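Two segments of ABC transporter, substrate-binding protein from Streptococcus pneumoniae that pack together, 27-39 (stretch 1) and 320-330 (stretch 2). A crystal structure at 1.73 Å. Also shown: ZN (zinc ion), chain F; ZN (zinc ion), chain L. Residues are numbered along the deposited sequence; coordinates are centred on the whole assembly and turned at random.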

ATOM      1  N   ARG A  27      -9.221  24.770 -15.076  1.00 19.06           N
ATOM      2  CA  ARG A  27      -9.884  24.089 -16.181  1.00 18.99           C
ATOM      3  C   ARG A  27     -11.196  23.447 -15.761  1.00 18.53           C
ATOM      4  O   ARG A  27     -12.187  23.523 -16.489  1.00 17.75           O
ATOM      5  N   LEU A  28     -11.196  22.784 -14.601  1.00 17.85           N
ATOM      6  CA  LEU A  28     -12.403  22.190 -14.095  1.00 18.29           C
ATOM      7  C   LEU A  28     -13.560  23.169 -13.923  1.00 18.68           C
ATOM      8  O   LEU A  28     -14.693  22.838 -14.266  1.00 18.13           O
ATOM      9  N   GLU A  29     -13.298  24.349 -13.358  1.00 17.65           N
ATOM     10  CA  GLU A  29     -14.356  25.327 -13.174  1.00 17.43           C
ATOM     11  C   GLU A  29     -14.931  25.754 -14.517  1.00 18.69           C
ATOM     12  O   GLU A  29     -16.125  25.949 -14.610  1.00 20.23           O
ATOM     13  N   LYS A  30     -14.098  25.902 -15.537  1.00 20.42           N
ATOM     14  CA  LYS A  30     -14.606  26.250 -16.862  1.00 23.11           C
ATOM     15  C   LYS A  30     -15.552  25.184 -17.379  1.00 24.43           C
ATOM     16  O   LYS A  30     -16.555  25.504 -18.005  1.00 22.01           O
ATOM     17  N   GLU A  31     -15.223  23.923 -17.107  1.00 23.66           N
ATOM     18  CA  GLU A  31     -15.994  22.802 -17.617  1.00 25.01           C
ATOM     19  C   GLU A  31     -17.233  22.552 -16.805  1.00 23.55           C
ATOM     20  O   GLU A  31     -18.246  22.238 -17.382  1.00 23.87           O
ATOM     21  N   THR A  32     -17.158  22.648 -15.481  1.00 20.60           N
ATOM     22  CA  THR A  32     -18.308  22.337 -14.636  1.00 21.12           C
ATOM     23  C   THR A  32     -19.296  23.518 -14.431  1.00 22.07           C
ATOM     24  O   THR A  32     -20.466  23.301 -14.086  1.00 22.06           O
ATOM     25  N   GLY A  33     -18.810  24.749 -14.582  1.00 22.36           N
ATOM     26  CA  GLY A  33     -19.593  25.929 -14.210  1.00 22.93           C
ATOM     27  C   GLY A  33     -19.774  26.085 -12.715  1.00 21.81           C
ATOM     28  O   GLY A  33     -20.680  26.777 -12.297  1.00 20.78           O
ATOM     29  N   VAL A  34     -18.899  25.464 -11.900  1.00 18.65           N
ATOM     30  CA  VAL A  34     -19.021  25.530 -10.475  1.00 18.52           C
ATOM     31  C   VAL A  34     -17.750  26.129  -9.867  1.00 18.17           C
ATOM     32  O   VAL A  34     -16.645  25.668 -10.117  1.00 18.77           O
ATOM     33  N   HIS A  35     -17.922  27.172  -9.073  1.00 17.18           N
ATOM     34  CA  HIS A  35     -16.816  27.803  -8.357  1.00 17.07           C
ATOM     35  C   HIS A  35     -16.742  27.169  -6.987  1.00 16.31           C
ATOM     36  O   HIS A  35     -17.721  27.196  -6.274  1.00 18.56           O
ATOM     37  N   ILE A  36     -15.614  26.559  -6.653  1.00 16.53           N
ATOM     38  CA  ILE A  36     -15.380  26.018  -5.327  1.00 16.05           C
ATOM     39  C   ILE A  36     -14.698  27.056  -4.454  1.00 14.41           C
ATOM     40  O   ILE A  36     -13.642  27.592  -4.811  1.00 17.37           O
ATOM     41  N   ASP A  37     -15.321  27.323  -3.322  1.00 14.26           N
ATOM     42  CA  ASP A  37     -14.732  28.129  -2.292  1.00 15.93           C
ATOM     43  C   ASP A  37     -14.046  27.174  -1.310  1.00 15.96           C
ATOM     44  O   ASP A  37     -14.720  26.495  -0.520  1.00 17.19           O
ATOM     45  N   TRP A  38     -12.721  27.133  -1.367  1.00 15.81           N
ATOM     46  CA  TRP A  38     -11.965  26.126  -0.609  1.00 17.81           C
ATOM     47  C   TRP A  38     -11.604  26.572   0.783  1.00 18.94           C
ATOM     48  O   TRP A  38     -11.188  27.733   0.979  1.00 17.31           O
ATOM     49  N   THR A  39     -11.699  25.624   1.728  1.00 18.65           N
ATOM     50  CA  THR A  39     -11.069  25.754   3.044  1.00 19.35           C
ATOM     51  C   THR A  39      -9.944  24.761   2.987  1.00 19.54           C
ATOM     52  O   THR A  39     -10.186  23.542   3.093  1.00 19.82           O
ATOM     53  N   GLU A 320     -27.505  17.372  -5.949  1.00 18.45           N
ATOM     54  CA  GLU A 320     -27.357  17.001  -7.334  1.00 19.02           C
ATOM     55  C   GLU A 320     -26.135  17.663  -7.946  1.00 18.05           C
ATOM     56  O   GLU A 320     -25.333  16.996  -8.659  1.00 18.71           O
ATOM     57  N   LEU A 321     -25.982  18.961  -7.708  1.00 16.63           N
ATOM     58  CA  LEU A 321     -24.803  19.689  -8.193  1.00 17.15           C
ATOM     59  C   LEU A 321     -23.515  19.033  -7.652  1.00 15.68           C
ATOM     60  O   LEU A 321     -22.546  18.855  -8.371  1.00 14.43           O
ATOM     61  N   THR A 322     -23.513  18.743  -6.364  1.00 15.76           N
ATOM     62  CA  THR A 322     -22.317  18.154  -5.695  1.00 15.71           C
ATOM     63  C   THR A 322     -21.980  16.795  -6.318  1.00 15.14           C
ATOM     64  O   THR A 322     -20.809  16.550  -6.658  1.00 16.31           O
ATOM     65  N   ALA A 323     -22.988  15.933  -6.495  1.00 15.24           N
ATOM     66  CA  ALA A 323     -22.778  14.596  -7.068  1.00 14.95           C
ATOM     67  C   ALA A 323     -22.231  14.660  -8.487  1.00 14.64           C
ATOM     68  O   ALA A 323     -21.342  13.899  -8.834  1.00 13.24           O
ATOM     69  N   LYS A 324     -22.757  15.584  -9.296  1.00 13.90           N
ATOM     70  CA  LYS A 324     -22.241  15.819 -10.627  1.00 13.77           C
ATOM     71  C   LYS A 324     -20.825  16.361 -10.675  1.00 13.22           C
ATOM     72  O   LYS A 324     -20.048  15.964 -11.544  1.00 13.11           O
ATOM     73  N   TRP A 325     -20.477  17.261  -9.766  1.00 13.64           N
ATOM     74  CA  TRP A 325     -19.115  17.749  -9.637  1.00 13.43           C
ATOM     75  C   TRP A 325     -18.200  16.568  -9.263  1.00 12.97           C
ATOM     76  O   TRP A 325     -17.140  16.378  -9.878  1.00 12.76           O
ATOM     77  N   ILE A 326     -18.621  15.767  -8.308  1.00 12.63           N
ATOM     78  CA  ILE A 326     -17.799  14.589  -7.898  1.00 13.11           C
ATOM     79  C   ILE A 326     -17.683  13.623  -9.083  1.00 13.34           C
ATOM     80  O   ILE A 326     -16.576  13.099  -9.397  1.00 13.08           O
ATOM     81  N   ASP A 327     -18.786  13.391  -9.792  1.00 13.16           N
ATOM     82  CA  ASP A 327     -18.697  12.485 -10.945  1.00 12.73           C
ATOM     83  C   ASP A 327     -17.716  12.918 -12.065  1.00 13.38           C
ATOM     84  O   ASP A 327     -17.071  12.045 -12.685  1.00 12.88           O
ATOM     85  N   ALA A 328     -17.518  14.228 -12.254  1.00 12.86           N
ATOM     86  CA  ALA A 328     -16.570  14.728 -13.238  1.00 13.11           C
ATOM     87  C   ALA A 328     -15.138  14.275 -12.846  1.00 13.42           C
ATOM     88  O   ALA A 328     -14.288  14.097 -13.717  1.00 14.07           O
ATOM     89  N   GLN A 329     -14.896  14.046 -11.547  1.00 12.41           N
ATOM     90  CA  GLN A 329     -13.571  13.618 -11.075  1.00 13.49           C
ATOM     91  C   GLN A 329     -13.269  12.165 -11.472  1.00 13.02           C
ATOM     92  O   GLN A 329     -12.094  11.808 -11.587  1.00 13.54           O
ATOM     93  N   TYR A 330     -14.323  11.365 -11.678  1.00 12.27           N
ATOM     94  CA  TYR A 330     -14.246   9.971 -12.097  1.00 13.17           C
ATOM     95  C   TYR A 330     -14.196   9.746 -13.613  1.00 14.25           C
ATOM     96  O   TYR A 330     -14.043   8.612 -14.051  1.00 14.79           O
TER

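This is a small, mainly apolar contact in which Trp325, on the helix of stretch 2, packs among side chains from the helix and strand of stretch 1. No direct hydrogen bond crosses between the stretches. The CA-to-CB bond of Trp325 (chi1 t, chi2 94°) points sideways to stretch 1, but the ring comes nearer. Trp325 has the largest covered area of any residue here. Leu28 (t, p) points toward stretch 2, with CD2 3.4 Å from Trp325 CZ2. Ile36 (m, m) sets CD1 over one face of the indole, 4.2 Å from the centroid of the five-membered ring, a CH-pi contact. Val34 (t) places CB 4.0 Å from Trp325 CD1 and CG2 3.8 Å from Leu321 CD1. Trp38 (m) also reaches in, with CH2 4.3 Å from Trp325 CH2.

A water supplies the polar link. It accepts from Trp325 NE1 (2.9 Å), donates to Val34 O (2.8 Å) and bonds OG1 of Thr32 (p) (2.9 Å), so the buried indole nitrogen is satisfied. Within stretch 1, Val34 N donates to Thr32 OG1 (3.1 Å). Gln329 NE2 donates to Trp325 O (2.8 Å) within its own stretch and lies 3.5 Å from Leu28 CD2.

The zinc ions lie outside this packing. One binds Glu29 OE2 (2.0 Å) and His35 ND1 (2.1 Å); the other binds Asp37 OD1 (2.1 Å) and five waters.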

ATOM      1  CB  ARG A  27      -8.982  23.012 -16.806  1.00 19.45           C
ATOM      2  CG  ARG A  27      -7.744  23.573 -17.469  1.00 20.59           C
ATOM      3  CD  ARG A  27      -7.123  22.537 -18.372  1.00 22.94           C
ATOM      4  NE  ARG A  27      -5.853  22.978 -18.965  1.00 22.06           N
ATOM      5  CZ  ARG A  27      -4.664  22.428 -18.768  1.00 22.75           C
ATOM      6  NH1 ARG A  27      -4.483  21.381 -17.944  1.00 21.27           N
ATOM      7  NH2 ARG A  27      -3.617  22.938 -19.418  1.00 23.32           N
ATOM      8  CB  LEU A  28     -12.164  21.492 -12.779  1.00 19.20           C
ATOM      9  CG  LEU A  28     -13.315  20.641 -12.276  1.00 20.43           C
ATOM     10  CD1 LEU A  28     -13.425  19.342 -13.134  1.00 20.19           C
ATOM     11  CD2 LEU A  28     -13.059  20.345 -10.817  1.00 22.17           C
ATOM     12  CB  GLU A  29     -13.887  26.550 -12.372  1.00 17.81           C
ATOM     13  CG  GLU A  29     -14.971  27.598 -12.211  1.00 17.04           C
ATOM     14  CD  GLU A  29     -14.621  28.696 -11.240  1.00 16.78           C
ATOM     15  OE1 GLU A  29     -13.680  28.537 -10.416  1.00 14.43           O
ATOM     16  OE2 GLU A  29     -15.362  29.724 -11.299  1.00 17.43           O
ATOM     17  CB  LYS A  30     -13.483  26.450 -17.876  1.00 26.89           C
ATOM     18  CG  LYS A  30     -12.802  27.793 -17.799  1.00 32.27           C
ATOM     19  CD  LYS A  30     -11.543  27.780 -18.655  1.00 39.21           C
ATOM     20  CE  LYS A  30     -10.976  29.176 -18.887  1.00 43.08           C
ATOM     21  NZ  LYS A  30     -10.478  29.764 -17.619  1.00 45.85           N
ATOM     22  CB  GLU A  31     -15.164  21.512 -17.679  1.00 26.62           C
ATOM     23  CG  GLU A  31     -14.168  21.511 -18.824  1.00 32.39           C
ATOM     24  CD  GLU A  31     -13.196  20.352 -18.742  1.00 40.35           C
ATOM     25  OE1 GLU A  31     -13.541  19.297 -18.151  1.00 42.98           O
ATOM     26  OE2 GLU A  31     -12.062  20.504 -19.241  1.00 50.77           O
ATOM     27  CB  THR A  32     -17.877  21.865 -13.236  1.00 20.83           C
ATOM     28  OG1 THR A  32     -17.226  22.943 -12.547  1.00 20.40           O
ATOM     29  CG2 THR A  32     -16.955  20.620 -13.350  1.00 20.77           C
ATOM     30  CB  VAL A  34     -19.293  24.145  -9.829  1.00 20.73           C
ATOM     31  CG1 VAL A  34     -19.486  24.292  -8.326  1.00 20.32           C
ATOM     32  CG2 VAL A  34     -20.530  23.466 -10.441  1.00 21.01           C
ATOM     33  CB  HIS A  35     -17.055  29.305  -8.178  1.00 17.16           C
ATOM     34  CG  HIS A  35     -15.973  29.965  -7.397  1.00 17.59           C
ATOM     35  ND1 HIS A  35     -14.812  30.395  -7.983  1.00 17.21           N
ATOM     36  CD2 HIS A  35     -15.817  30.155  -6.065  1.00 18.14           C
ATOM     37  CE1 HIS A  35     -13.998  30.862  -7.057  1.00 19.17           C
ATOM     38  NE2 HIS A  35     -14.586  30.726  -5.885  1.00 19.11           N
ATOM     39  CB  ILE A  36     -14.517  24.740  -5.344  1.00 16.17           C
ATOM     40  CG1 ILE A  36     -15.121  23.701  -6.319  1.00 16.70           C
ATOM     41  CG2 ILE A  36     -14.436  24.143  -3.931  1.00 15.99           C
ATOM     42  CD1 ILE A  36     -16.553  23.300  -5.981  1.00 17.26           C
ATOM     43  CB  ASP A  37     -15.761  28.990  -1.571  1.00 17.21           C
ATOM     44  CG  ASP A  37     -15.106  29.893  -0.547  1.00 20.06           C
ATOM     45  OD1 ASP A  37     -13.910  30.158  -0.710  1.00 19.87           O
ATOM     46  OD2 ASP A  37     -15.768  30.357   0.378  1.00 24.63           O
ATOM     47  CB  TRP A  38     -10.664  25.739  -1.304  1.00 18.22           C
ATOM     48  CG  TRP A  38     -10.833  25.205  -2.663  1.00 18.16           C
ATOM     49  CD1 TRP A  38     -10.803  25.915  -3.834  1.00 18.07           C
ATOM     50  CD2 TRP A  38     -11.097  23.839  -3.031  1.00 17.98           C
ATOM     51  NE1 TRP A  38     -11.020  25.088  -4.880  1.00 16.89           N
ATOM     52  CE2 TRP A  38     -11.189  23.806  -4.429  1.00 17.48           C
ATOM     53  CE3 TRP A  38     -11.245  22.645  -2.315  1.00 17.69           C
ATOM     54  CZ2 TRP A  38     -11.461  22.610  -5.145  1.00 16.81           C
ATOM     55  CZ3 TRP A  38     -11.518  21.458  -3.032  1.00 17.68           C
ATOM     56  CH2 TRP A  38     -11.599  21.460  -4.419  1.00 16.51           C
ATOM     57  CB  THR A  39     -12.052  25.444   4.201  1.00 20.77           C
ATOM     58  OG1 THR A  39     -13.111  26.390   4.189  1.00 19.97           O
ATOM     59  CG2 THR A  39     -11.361  25.516   5.570  1.00 21.82           C
ATOM     60  CB  GLU A 320     -28.633  17.328  -8.140  1.00 20.28           C
ATOM     61  CG  GLU A 320     -28.467  17.110  -9.634  1.00 21.54           C
ATOM     62  CD  GLU A 320     -29.760  17.434 -10.405  1.00 24.33           C
ATOM     63  OE1 GLU A 320     -30.773  17.741  -9.753  1.00 23.16           O
ATOM     64  OE2 GLU A 320     -29.748  17.335 -11.644  1.00 24.88           O
ATOM     65  CB  LEU A 321     -24.838  21.136  -7.708  1.00 19.44           C
ATOM     66  CG  LEU A 321     -23.797  22.074  -8.330  1.00 21.06           C
ATOM     67  CD1 LEU A 321     -24.049  22.228  -9.819  1.00 23.50           C
ATOM     68  CD2 LEU A 321     -23.909  23.406  -7.620  1.00 22.13           C
ATOM     69  CB  THR A 322     -22.554  18.035  -4.180  1.00 15.94           C
ATOM     70  OG1 THR A 322     -22.766  19.330  -3.623  1.00 16.03           O
ATOM     71  CG2 THR A 322     -21.372  17.418  -3.436  1.00 16.21           C
ATOM     72  CB  ALA A 323     -24.057  13.774  -7.038  1.00 16.23           C
ATOM     73  CB  LYS A 324     -23.232  16.696 -11.451  1.00 15.04           C
ATOM     74  CG  LYS A 324     -24.497  15.909 -11.743  1.00 15.39           C
ATOM     75  CD  LYS A 324     -25.590  16.701 -12.497  1.00 18.56           C
ATOM     76  CE  LYS A 324     -26.697  15.719 -12.870  1.00 19.82           C
ATOM     77  NZ  LYS A 324     -27.807  16.441 -13.562  1.00 20.59           N
ATOM     78  CB  TRP A 325     -19.020  18.855  -8.566  1.00 13.68           C
ATOM     79  CG  TRP A 325     -17.710  19.517  -8.539  1.00 13.93           C
ATOM     80  CD1 TRP A 325     -17.371  20.652  -9.186  1.00 14.13           C
ATOM     81  CD2 TRP A 325     -16.513  19.068  -7.852  1.00 13.87           C
ATOM     82  NE1 TRP A 325     -16.055  20.960  -8.956  1.00 14.11           N
ATOM     83  CE2 TRP A 325     -15.496  19.994  -8.159  1.00 14.54           C
ATOM     84  CE3 TRP A 325     -16.201  17.962  -7.054  1.00 13.50           C
ATOM     85  CZ2 TRP A 325     -14.190  19.874  -7.661  1.00 13.66           C
ATOM     86  CZ3 TRP A 325     -14.896  17.826  -6.572  1.00 13.51           C
ATOM     87  CH2 TRP A 325     -13.914  18.791  -6.854  1.00 13.25           C
ATOM     88  CB  ILE A 326     -18.365  13.873  -6.661  1.00 13.37           C
ATOM     89  CG1 ILE A 326     -18.299  14.791  -5.450  1.00 13.43           C
ATOM     90  CG2 ILE A 326     -17.554  12.587  -6.341  1.00 13.69           C
ATOM     91  CD1 ILE A 326     -19.140  14.366  -4.269  1.00 14.46           C
ATOM     92  CB  ASP A 327     -20.056  12.133 -11.505  1.00 14.59           C
ATOM     93  CG  ASP A 327     -20.019  10.850 -12.286  1.00 14.44           C
ATOM     94  OD1 ASP A 327     -19.554   9.819 -11.718  1.00 14.44           O
ATOM     95  OD2 ASP A 327     -20.393  10.899 -13.475  1.00 13.47           O
ATOM     96  CB  ALA A 328     -16.688  16.223 -13.333  1.00 13.49           C
ATOM     97  CB  GLN A 329     -13.389  13.779  -9.587  1.00 13.76           C
ATOM     98  CG  GLN A 329     -13.914  15.086  -9.007  1.00 15.06           C
ATOM     99  CD  GLN A 329     -13.483  16.318  -9.800  1.00 16.28           C
ATOM    100  OE1 GLN A 329     -12.305  16.499 -10.086  1.00 16.81           O
ATOM    101  NE2 GLN A 329     -14.452  17.155 -10.189  1.00 17.37           N
ATOM    102  CB  TYR A 330     -15.410   9.170 -11.487  1.00 12.88           C
ATOM    103  CG  TYR A 330     -15.252   8.902 -10.028  1.00 12.26           C
ATOM    104  CD1 TYR A 330     -14.283   7.993  -9.559  1.00 12.28           C
ATOM    105  CD2 TYR A 330     -16.059   9.528  -9.096  1.00 11.78           C
ATOM    106  CE1 TYR A 330     -14.128   7.748  -8.200  1.00 11.78           C
ATOM    107  CE2 TYR A 330     -15.934   9.265  -7.723  1.00 12.72           C
ATOM    108  CZ  TYR A 330     -14.961   8.369  -7.285  1.00 12.68           C
ATOM    109  OH  TYR A 330     -14.822   8.126  -5.933  1.00 12.65           O
TER
HETATM  110 ZN    ZN F1539     -14.681  31.049  -9.948  1.00 22.93          ZN
HETATM  111 ZN    ZN L1545     -12.721  31.310   0.557  1.00 36.38          ZN
HETATM  112  O   HOH W   1     -15.213  23.248 -10.485  1.00 17.26           O
HETATM  113  O   HOH W   2     -14.238  32.583   1.370  1.00 38.95           O
HETATM  114  O   HOH W   3     -10.639  30.436  -0.126  1.00 34.98           O
HETATM  115  O   HOH W   4     -13.106  30.106   2.373  1.00 38.91           O
HETATM  116  O   HOH W   5     -11.440  32.410   2.297  1.00 37.71           O
HETATM  117  O   HOH W   6     -11.884  32.797  -1.038  1.00 35.64           O